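Local coordinates for protein molinate hydrolase (PDB 4UB9) that probably hydrolyses the thiocarbamate herbicide molinate, as a zinc-binding enzyme of the amidohydrolase family, at residues T304-A309 with H355-R360; P330-Q335 with M405-E410; G375-D380 with H391-T396. One frame throughout, in Å; residues are numbered along the deposited sequence.

Contact 1: T304-A309 with H355-R360; sequences TMTGQA and HENDVR
Asn-357 and Asp-358 both leave the helix with CG anti to their own carbonyl carbon, chi1 -73° in Asn-357, and this swings their polar ends toward the loop 304-309. Thr-304 answers with OG1 in the crowded position between its backbone N and carbonyl carbon (chi1 47°). From there Thr-304 OG1 donates to Asp-358 OD1 at 2.7 Å, on the syn lone pair of that oxygen, the two side chains crossing at about a right angle. Asp-358 OD1 is also packed closely against carbon, 3.2 Å from Thr-304 CG2. Beside it the side chains of Asn-357 and Thr-304 slide past each other in opposite directions, CB to CB 3.8 Å.

The loop follows strand 299-301 and the zinc ligand His-302 just beyond it, consistent with a beta-alpha loop of the amidohydrolase barrel, held here by helix 353-363. Its backbone tightens at Gly-307 and Gln-308, both with positive phi, where Ala-309 N bonds to Thr-306 O.

Asn-357 ND2 serves two acceptors. It reaches Thr-304 O at 3.1 Å, in the plane of the amide but above the plane of the carbonyl; a weak, bent bond runs tip to tip from Asn-357 ND2 to Thr-306 OG1 at 3.0 Å. Thr-306 OG1 in turn donates a hydrogen bond to Ala-309 O at 2.6 Å, nearly along the C=O axis. At the other end of the amide, OD1 accepts from Ile-311 N, so both polar atoms of this buried amide are engaged by the loop and its continuation. Ala-309 also packs on Thr-218 of the second subunit.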
loop_
_atom_site.group_PDB
_atom_site.type_symbol
_atom_site.label_atom_id
_atom_site.label_comp_id
_atom_site.label_asym_id
_atom_site.label_seq_id
_atom_site.Cartn_x
_atom_site.Cartn_y
_atom_site.Cartn_z
ATOM N N THR A 304 -27.780 -11.447 11.664
ATOM C CA THR A 304 -27.648 -12.426 10.573
ATOM C C THR A 304 -26.317 -12.363 9.849
ATOM O O THR A 304 -26.087 -13.122 8.903
ATOM C CB THR A 304 -28.767 -12.232 9.518
ATOM O OG1 THR A 304 -28.863 -10.838 9.197
ATOM C CG2 THR A 304 -30.061 -12.716 10.081
ATOM N N MET A 305 -25.464 -11.422 10.259
ATOM C CA MET A 305 -24.123 -11.355 9.713
ATOM C C MET A 305 -23.253 -12.369 10.477
ATOM O O MET A 305 -22.803 -12.122 11.567
ATOM C CB MET A 305 -23.559 -9.969 9.828
ATOM C CG MET A 305 -22.266 -9.831 9.051
ATOM S SD MET A 305 -21.438 -8.296 9.478
ATOM C CE MET A 305 -22.536 -7.086 8.688
ATOM N N THR A 306 -23.048 -13.531 9.883
ATOM C CA THR A 306 -22.485 -14.671 10.602
ATOM C C THR A 306 -21.340 -15.382 9.920
ATOM O O THR A 306 -21.288 -16.597 9.892
ATOM C CB THR A 306 -23.578 -15.719 10.911
ATOM O OG1 THR A 306 -24.125 -16.238 9.708
ATOM C CG2 THR A 306 -24.660 -15.088 11.722
ATOM N N GLY A 307 -20.413 -14.619 9.372
ATOM C CA GLY A 307 -19.193 -15.229 8.838
ATOM C C GLY A 307 -19.435 -16.058 7.591
ATOM O O GLY A 307 -18.667 -16.949 7.247
ATOM N N GLN A 308 -20.557 -15.770 6.953
ATOM C CA GLN A 308 -21.052 -16.490 5.787
ATOM C C GLN A 308 -21.280 -17.958 6.063
ATOM O O GLN A 308 -21.197 -18.765 5.191
ATOM C CB GLN A 308 -20.131 -16.307 4.606
ATOM C CG GLN A 308 -20.274 -14.934 3.972
ATOM C CD GLN A 308 -21.583 -14.738 3.257
ATOM O OE1 GLN A 308 -22.203 -13.665 3.324
ATOM N NE2 GLN A 308 -22.011 -15.754 2.553
ATOM N N ALA A 309 -21.639 -18.269 7.296
ATOM C CA ALA A 309 -22.025 -19.615 7.683
ATOM C C ALA A 309 -23.482 -19.588 8.110
ATOM O O ALA A 309 -23.934 -18.631 8.714
ATOM C CB ALA A 309 -21.136 -20.109 8.807
ATOM N N HIS A 355 -28.102 -13.512 3.287
ATOM C CA HIS A 355 -29.416 -13.295 2.681
ATOM C C HIS A 355 -30.320 -14.456 3.097
ATOM O O HIS A 355 -31.457 -14.235 3.514
ATOM C CB HIS A 355 -29.295 -13.179 1.141
ATOM C CG HIS A 355 -30.568 -13.434 0.398
ATOM N ND1 HIS A 355 -31.538 -12.458 0.213
ATOM C CD2 HIS A 355 -31.051 -14.554 -0.174
ATOM C CE1 HIS A 355 -32.560 -12.968 -0.449
ATOM N NE2 HIS A 355 -32.290 -14.238 -0.693
ATOM N N GLU A 356 -29.820 -15.668 2.940
ATOM C CA GLU A 356 -30.570 -16.885 3.331
ATOM C C GLU A 356 -30.897 -16.938 4.803
ATOM O O GLU A 356 -31.940 -17.441 5.193
ATOM C CB GLU A 356 -29.796 -18.132 2.953
ATOM C CG GLU A 356 -29.762 -18.360 1.442
ATOM C CD GLU A 356 -28.566 -19.199 0.983
ATOM O OE1 GLU A 356 -27.887 -19.815 1.821
ATOM O OE2 GLU A 356 -28.298 -19.236 -0.236
ATOM N N ASN A 357 -30.003 -16.405 5.623
ATOM C CA ASN A 357 -30.273 -16.266 7.065
ATOM C C ASN A 357 -31.454 -15.352 7.275
ATOM O O ASN A 357 -32.347 -15.654 8.042
ATOM C CB ASN A 357 -29.088 -15.653 7.803
ATOM C CG ASN A 357 -27.904 -16.613 7.967
ATOM O OD1 ASN A 357 -28.043 -17.836 7.921
ATOM N ND2 ASN A 357 -26.743 -16.038 8.247
ATOM N N ASP A 358 -31.436 -14.223 6.573
ATOM C CA ASP A 358 -32.517 -13.243 6.672
ATOM C C ASP A 358 -33.850 -13.925 6.343
ATOM O O ASP A 358 -34.854 -13.741 7.032
ATOM C CB ASP A 358 -32.282 -12.054 5.737
ATOM C CG ASP A 358 -31.219 -11.077 6.250
ATOM O OD1 ASP A 358 -30.927 -11.081 7.469
ATOM O OD2 ASP A 358 -30.688 -10.280 5.423
ATOM N N VAL A 359 -33.849 -14.710 5.270
ATOM C CA VAL A 359 -35.056 -15.366 4.808
ATOM C C VAL A 359 -35.606 -16.322 5.866
ATOM O O VAL A 359 -36.806 -16.337 6.142
ATOM C CB VAL A 359 -34.795 -16.163 3.509
ATOM C CG1 VAL A 359 -35.983 -17.090 3.196
ATOM C CG2 VAL A 359 -34.585 -15.237 2.334
ATOM N N ARG A 360 -34.715 -17.149 6.403
ATOM C CA ARG A 360 -35.092 -18.145 7.413
ATOM C C ARG A 360 -35.536 -17.496 8.716
ATOM O O ARG A 360 -36.446 -17.993 9.385
ATOM C CB ARG A 360 -33.973 -19.116 7.657
ATOM C CG ARG A 360 -33.718 -19.988 6.436
ATOM C CD ARG A 360 -32.447 -20.816 6.580
ATOM N NE ARG A 360 -32.450 -21.517 7.861
ATOM C CZ ARG A 360 -31.430 -21.646 8.691
ATOM N NH1 ARG A 360 -30.234 -21.118 8.444
ATOM N NH2 ARG A 360 -31.632 -22.295 9.800
#

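Contact 2: P330-Q335 with M405-E410; sequences PTTIAQ and MQAMVE
The close-packed half of this contact is apolar. Ala-407 CB points toward the 330-335 segment and sits 3.8 Å from Thr-332 CG2, with the backbones near enough for the CA atoms of Thr-332 and Ala-407 to be 4.4 Å apart. Pro-330 presents its ring corner: CG lies 3.9 Å from Ala-407 CB and 3.7 Å from Met-408 SD, the sulfur being folded there by bends at chi2 and chi3 that set Met-408 across the proline.

Toward solvent the contact becomes polar and more open. Glu-410, extended beyond CG, crosses Ile-333 obliquely, and Glu-410 OE1 takes the N-H of Ile-333 on the syn lone pair, a nearly straight bond of 2.8 Å (163°) from Ile-333 N. Ile-333 is the first residue of helix 333-341, so the carboxylate faces a helix N terminus that would probably stabilise its charge. The exposed Ile-333 lays CG1 and CD1 against the same oxygen, while Glu-410 OE2 receives a longer bond from Gln-406 NE2 at 3.3 Å. Just before the helix, Thr-332 is the N-cap, its OG1 accepting from Gln-335 N; Thr-332 OG1 and Gln-406 NE2 also bond to the carboxylate of Glu-392.

Helix 400-410 is thus laid against the start of helix 333-341, with Met-408 reaching on to Ile-362 of helix 353-363 and Leu-368 of strand 368-370.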
loop_
_atom_site.group_PDB
_atom_site.type_symbol
_atom_site.label_atom_id
_atom_site.label_comp_id
_atom_site.label_asym_id
_atom_site.label_seq_id
_atom_site.Cartn_x
_atom_site.Cartn_y
_atom_site.Cartn_z
ATOM N N PRO A 330 -30.514 -5.986 5.639
ATOM C CA PRO A 330 -30.564 -6.642 4.382
ATOM C C PRO A 330 -30.335 -5.689 3.236
ATOM O O PRO A 330 -30.277 -4.474 3.363
ATOM C CB PRO A 330 -31.992 -7.134 4.348
ATOM C CG PRO A 330 -32.722 -5.974 4.932
ATOM C CD PRO A 330 -31.848 -5.503 6.048
ATOM N N THR A 331 -30.301 -6.315 2.102
ATOM C CA THR A 331 -30.017 -5.689 0.879
ATOM C C THR A 331 -31.129 -6.131 -0.092
ATOM O O THR A 331 -31.611 -7.255 -0.022
ATOM C CB THR A 331 -28.635 -6.180 0.504
ATOM O OG1 THR A 331 -27.965 -5.187 -0.262
ATOM C CG2 THR A 331 -28.706 -7.476 -0.134
ATOM N N THR A 332 -31.608 -5.219 -0.926
ATOM C CA THR A 332 -32.648 -5.557 -1.895
ATOM C C THR A 332 -32.076 -6.442 -2.969
ATOM O O THR A 332 -30.862 -6.545 -3.156
ATOM C CB THR A 332 -33.239 -4.331 -2.584
ATOM O OG1 THR A 332 -32.224 -3.645 -3.315
ATOM C CG2 THR A 332 -33.858 -3.385 -1.601
ATOM N N ILE A 333 -32.950 -7.069 -3.719
ATOM C CA ILE A 333 -32.504 -7.924 -4.844
ATOM C C ILE A 333 -31.607 -7.181 -5.828
ATOM O O ILE A 333 -30.565 -7.665 -6.224
ATOM C CB ILE A 333 -33.731 -8.478 -5.599
ATOM C CG1 ILE A 333 -34.408 -9.548 -4.720
ATOM C CG2 ILE A 333 -33.333 -9.066 -6.956
ATOM C CD1 ILE A 333 -35.857 -9.821 -5.084
ATOM N N ALA A 334 -32.033 -5.968 -6.173
ATOM C CA ALA A 334 -31.345 -5.153 -7.164
ATOM C C ALA A 334 -29.996 -4.636 -6.662
ATOM O O ALA A 334 -28.974 -4.729 -7.338
ATOM C CB ALA A 334 -32.208 -3.986 -7.576
ATOM N N GLN A 335 -30.000 -4.110 -5.439
ATOM C CA GLN A 335 -28.756 -3.619 -4.809
ATOM C C GLN A 335 -27.722 -4.734 -4.706
ATOM O O GLN A 335 -26.562 -4.577 -5.082
ATOM C CB GLN A 335 -29.058 -2.986 -3.448
ATOM C CG GLN A 335 -27.835 -2.655 -2.625
ATOM C CD GLN A 335 -26.921 -1.599 -3.250
ATOM O OE1 GLN A 335 -27.354 -0.659 -3.956
ATOM N NE2 GLN A 335 -25.643 -1.722 -2.945
ATOM N N MET A 405 -37.561 -2.045 4.543
ATOM C CA MET A 405 -38.919 -2.600 4.467
ATOM C C MET A 405 -39.182 -3.281 3.156
ATOM O O MET A 405 -39.601 -4.428 3.093
ATOM C CB MET A 405 -39.930 -1.514 4.713
ATOM C CG MET A 405 -40.076 -1.222 6.203
ATOM S SD MET A 405 -41.346 -0.013 6.566
ATOM C CE MET A 405 -40.958 0.548 8.205
ATOM N N GLN A 406 -38.802 -2.622 2.096
ATOM C CA GLN A 406 -38.907 -3.233 0.750
ATOM C C GLN A 406 -38.100 -4.517 0.663
ATOM O O GLN A 406 -38.604 -5.548 0.215
ATOM C CB GLN A 406 -38.430 -2.215 -0.321
ATOM C CG GLN A 406 -38.467 -2.790 -1.722
ATOM C CD GLN A 406 -37.948 -1.819 -2.760
ATOM O OE1 GLN A 406 -38.079 -0.612 -2.617
ATOM N NE2 GLN A 406 -37.302 -2.344 -3.757
ATOM N N ALA A 407 -36.829 -4.470 1.110
ATOM C CA ALA A 407 -35.955 -5.666 1.026
ATOM C C ALA A 407 -36.536 -6.825 1.821
ATOM O O ALA A 407 -36.467 -7.980 1.423
ATOM C CB ALA A 407 -34.581 -5.361 1.546
ATOM N N MET A 408 -37.065 -6.510 2.997
ATOM C CA MET A 408 -37.567 -7.577 3.883
ATOM C C MET A 408 -38.810 -8.241 3.249
ATOM O O MET A 408 -38.911 -9.442 3.194
ATOM C CB MET A 408 -37.836 -7.023 5.288
ATOM C CG MET A 408 -36.549 -6.690 6.056
ATOM S SD MET A 408 -35.443 -8.118 6.273
ATOM C CE MET A 408 -36.022 -8.723 7.844
ATOM N N VAL A 409 -39.711 -7.409 2.747
ATOM C CA VAL A 409 -40.901 -7.869 2.081
ATOM C C VAL A 409 -40.531 -8.697 0.867
ATOM O O VAL A 409 -41.108 -9.741 0.666
ATOM C CB VAL A 409 -41.806 -6.710 1.697
ATOM C CG1 VAL A 409 -42.949 -7.183 0.793
ATOM C CG2 VAL A 409 -42.359 -6.075 2.965
ATOM N N GLU A 410 -39.537 -8.284 0.074
ATOM C CA GLU A 410 -39.018 -9.155 -1.039
ATOM C C GLU A 410 -38.609 -10.546 -0.564
ATOM O O GLU A 410 -38.645 -11.502 -1.300
ATOM C CB GLU A 410 -37.774 -8.563 -1.732
ATOM C CG GLU A 410 -38.004 -7.306 -2.565
ATOM C CD GLU A 410 -36.707 -6.639 -3.068
ATOM O OE1 GLU A 410 -35.583 -7.129 -2.787
ATOM O OE2 GLU A 410 -36.841 -5.572 -3.701
#

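Contact 3: G375-D380 with H391-T396; sequences GCTDPD and HERPWT
Backbone bonding joins the two segments at Gly-375, which forms a single beta bridge with Thr-396. Gly-375 N donates to Trp-395 O at 3.1 Å and 168°; the N-H is straight but comes in from above the carbonyl plane.

The side-chain polar contacts gather round Arg-393, whose CG is anti to the backbone N (chi1 -168°) and whose chain bends at chi3. Its NE closes over the type I turn from Arg-393 to Thr-396, donating to Thr-396 OG1 at 2.9 Å near the guanidinium plane. Arg-393 NH2 reaches tip to tip toward Thr-377 OG1, 2.6 Å away at the guanidinium edge, and that hydroxyl is hydrogen-bonded to Asp-102. An alanine at Arg-393 would remove the group that spans the turn and meets Thr-377, and would probably leave the turn less firmly held against 375-380.

Packing is stepwise within 391-396: Trp-395 CB lies 3.8 Å above one face of the Arg-393 guanidinium, toward its rim, and Pro-394 CG lies over the centre of the Trp-395 indole at 3.7 Å.

Helix capping and charge finish the far end of 375-380. Asp-378 is the N-cap of helix 379-383, its OD1 accepting from Asp-380 N at 2.9 Å, while its OD2 forms a salt bridge to Arg-490 and Asp-380 one to Arg-203 of the third subunit.

Together these contacts form a bridged, turn-closed excursion between strand 368-370 and helix 400-410, consistent with a long beta-alpha loop of an amidohydrolase barrel, and it brings the Trp-395 side chain to about 10 Å from the zinc.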
loop_
_atom_site.group_PDB
_atom_site.type_symbol
_atom_site.label_atom_id
_atom_site.label_comp_id
_atom_site.label_asym_id
_atom_site.label_seq_id
_atom_site.Cartn_x
_atom_site.Cartn_y
_atom_site.Cartn_z
ATOM N N GLY A 375 -26.193 6.583 7.341
ATOM C CA GLY A 375 -25.663 7.909 7.695
ATOM C C GLY A 375 -25.901 8.907 6.592
ATOM O O GLY A 375 -26.269 8.565 5.491
ATOM N N CYS A 376 -25.703 10.166 6.911
ATOM C CA CYS A 376 -25.822 11.225 5.923
ATOM C C CYS A 376 -24.474 11.385 5.229
ATOM O O CYS A 376 -23.560 12.095 5.671
ATOM C CB CYS A 376 -26.320 12.511 6.561
ATOM S SG CYS A 376 -26.282 13.879 5.389
ATOM N N THR A 377 -24.371 10.712 4.102
ATOM C CA THR A 377 -23.118 10.561 3.386
ATOM C C THR A 377 -22.688 11.822 2.661
ATOM O O THR A 377 -23.482 12.520 2.051
ATOM C CB THR A 377 -23.220 9.413 2.360
ATOM O OG1 THR A 377 -23.748 8.271 3.035
ATOM C CG2 THR A 377 -21.841 9.048 1.780
ATOM N N ASP A 378 -21.398 12.114 2.748
ATOM C CA ASP A 378 -20.868 13.332 2.144
ATOM C C ASP A 378 -21.161 13.348 0.644
ATOM O O ASP A 378 -20.893 12.358 -0.048
ATOM C CB ASP A 378 -19.359 13.437 2.378
ATOM C CG ASP A 378 -18.807 14.806 2.036
ATOM O OD1 ASP A 378 -18.495 15.035 0.848
ATOM O OD2 ASP A 378 -18.654 15.635 2.950
ATOM N N PRO A 379 -21.634 14.479 0.123
ATOM C CA PRO A 379 -21.971 14.558 -1.322
ATOM C C PRO A 379 -20.824 14.335 -2.254
ATOM O O PRO A 379 -21.013 13.765 -3.311
ATOM C CB PRO A 379 -22.493 15.960 -1.490
ATOM C CG PRO A 379 -22.083 16.709 -0.261
ATOM C CD PRO A 379 -21.982 15.705 0.842
ATOM N N ASP A 380 -19.613 14.664 -1.847
ATOM C CA ASP A 380 -18.451 14.305 -2.693
ATOM C C ASP A 380 -18.308 12.801 -2.859
ATOM O O ASP A 380 -17.883 12.313 -3.914
ATOM C CB ASP A 380 -17.122 14.871 -2.178
ATOM C CG ASP A 380 -16.914 16.305 -2.530
ATOM O OD1 ASP A 380 -17.453 16.790 -3.548
ATOM O OD2 ASP A 380 -16.160 16.961 -1.795
ATOM N N HIS A 391 -28.652 3.118 -6.281
ATOM C CA HIS A 391 -30.011 2.593 -6.372
ATOM C C HIS A 391 -30.284 1.592 -5.244
ATOM O O HIS A 391 -29.712 0.502 -5.204
ATOM C CB HIS A 391 -30.248 1.924 -7.733
ATOM C CG HIS A 391 -31.620 1.362 -7.899
ATOM N ND1 HIS A 391 -32.752 2.151 -7.927
ATOM C CD2 HIS A 391 -32.048 0.085 -8.068
ATOM C CE1 HIS A 391 -33.822 1.388 -8.057
ATOM N NE2 HIS A 391 -33.419 0.134 -8.165
ATOM N N GLU A 392 -31.163 1.984 -4.356
ATOM C CA GLU A 392 -31.538 1.162 -3.190
ATOM C C GLU A 392 -30.312 0.873 -2.317
ATOM O O GLU A 392 -30.140 -0.211 -1.775
ATOM C CB GLU A 392 -32.255 -0.123 -3.627
ATOM C CG GLU A 392 -33.662 0.160 -4.171
ATOM C CD GLU A 392 -34.345 -1.018 -4.861
ATOM O OE1 GLU A 392 -33.804 -2.174 -4.886
ATOM O OE2 GLU A 392 -35.410 -0.734 -5.468
ATOM N N ARG A 393 -29.494 1.909 -2.168
ATOM C CA ARG A 393 -28.346 1.847 -1.299
ATOM C C ARG A 393 -28.860 1.719 0.131
ATOM O O ARG A 393 -29.674 2.515 0.570
ATOM C CB ARG A 393 -27.496 3.101 -1.420
ATOM C CG ARG A 393 -26.149 2.926 -0.751
ATOM C CD ARG A 393 -25.105 3.983 -1.092
ATOM N NE ARG A 393 -25.150 5.022 -0.079
ATOM C CZ ARG A 393 -24.244 5.222 0.850
ATOM N NH1 ARG A 393 -23.140 4.504 0.901
ATOM N NH2 ARG A 393 -24.467 6.168 1.723
ATOM N N PRO A 394 -28.342 0.762 0.890
ATOM C CA PRO A 394 -28.905 0.562 2.233
ATOM C C PRO A 394 -28.506 1.593 3.273
ATOM O O PRO A 394 -29.185 1.713 4.292
ATOM C CB PRO A 394 -28.423 -0.849 2.617
ATOM C CG PRO A 394 -27.270 -1.127 1.734
ATOM C CD PRO A 394 -27.443 -0.324 0.492
ATOM N N TRP A 395 -27.464 2.356 2.972
ATOM C CA TRP A 395 -26.802 3.257 3.956
ATOM C C TRP A 395 -27.057 4.764 3.769
ATOM O O TRP A 395 -26.461 5.605 4.426
ATOM C CB TRP A 395 -25.322 3.008 3.925
ATOM C CG TRP A 395 -25.003 1.562 4.137
ATOM C CD1 TRP A 395 -25.327 0.821 5.206
ATOM C CD2 TRP A 395 -24.319 0.701 3.251
ATOM N NE1 TRP A 395 -24.864 -0.462 5.072
ATOM C CE2 TRP A 395 -24.262 -0.567 3.856
ATOM C CE3 TRP A 395 -23.765 0.859 1.978
ATOM C CZ2 TRP A 395 -23.624 -1.670 3.262
ATOM C CZ3 TRP A 395 -23.153 -0.264 1.361
ATOM C CH2 TRP A 395 -23.074 -1.496 2.022
ATOM N N THR A 396 -28.058 5.072 2.950
ATOM C CA THR A 396 -28.429 6.443 2.652
ATOM C C THR A 396 -29.540 6.922 3.597
ATOM O O THR A 396 -30.698 6.615 3.423
ATOM C CB THR A 396 -28.875 6.585 1.194
ATOM O OG1 THR A 396 -27.845 6.086 0.324
ATOM C CG2 THR A 396 -29.159 8.031 0.862
#

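How the contacts relate
Running from the N terminus, the chain leaves strand 299-301 through 304-309, opening contact 1, and after strand 326-328 opens contact 2 at 330-335. Helix 353-363 then closes contact 1, so contacts 1 and 2 cross; they touch where Asp-358 packs on Pro-330. Beyond strand 368-370, contact 3 opens at 375-380 and closes at 391-396, a short loop lying wholly within the longer one that 405-410 shuts. Contacts 2 and 3 meet at Glu-392, which ties the 391-396 loop to both sides of contact 2. Contacts 1 and 3 do not touch. Together the three link successive beta-alpha units on the way from His-302 to helix 400-410.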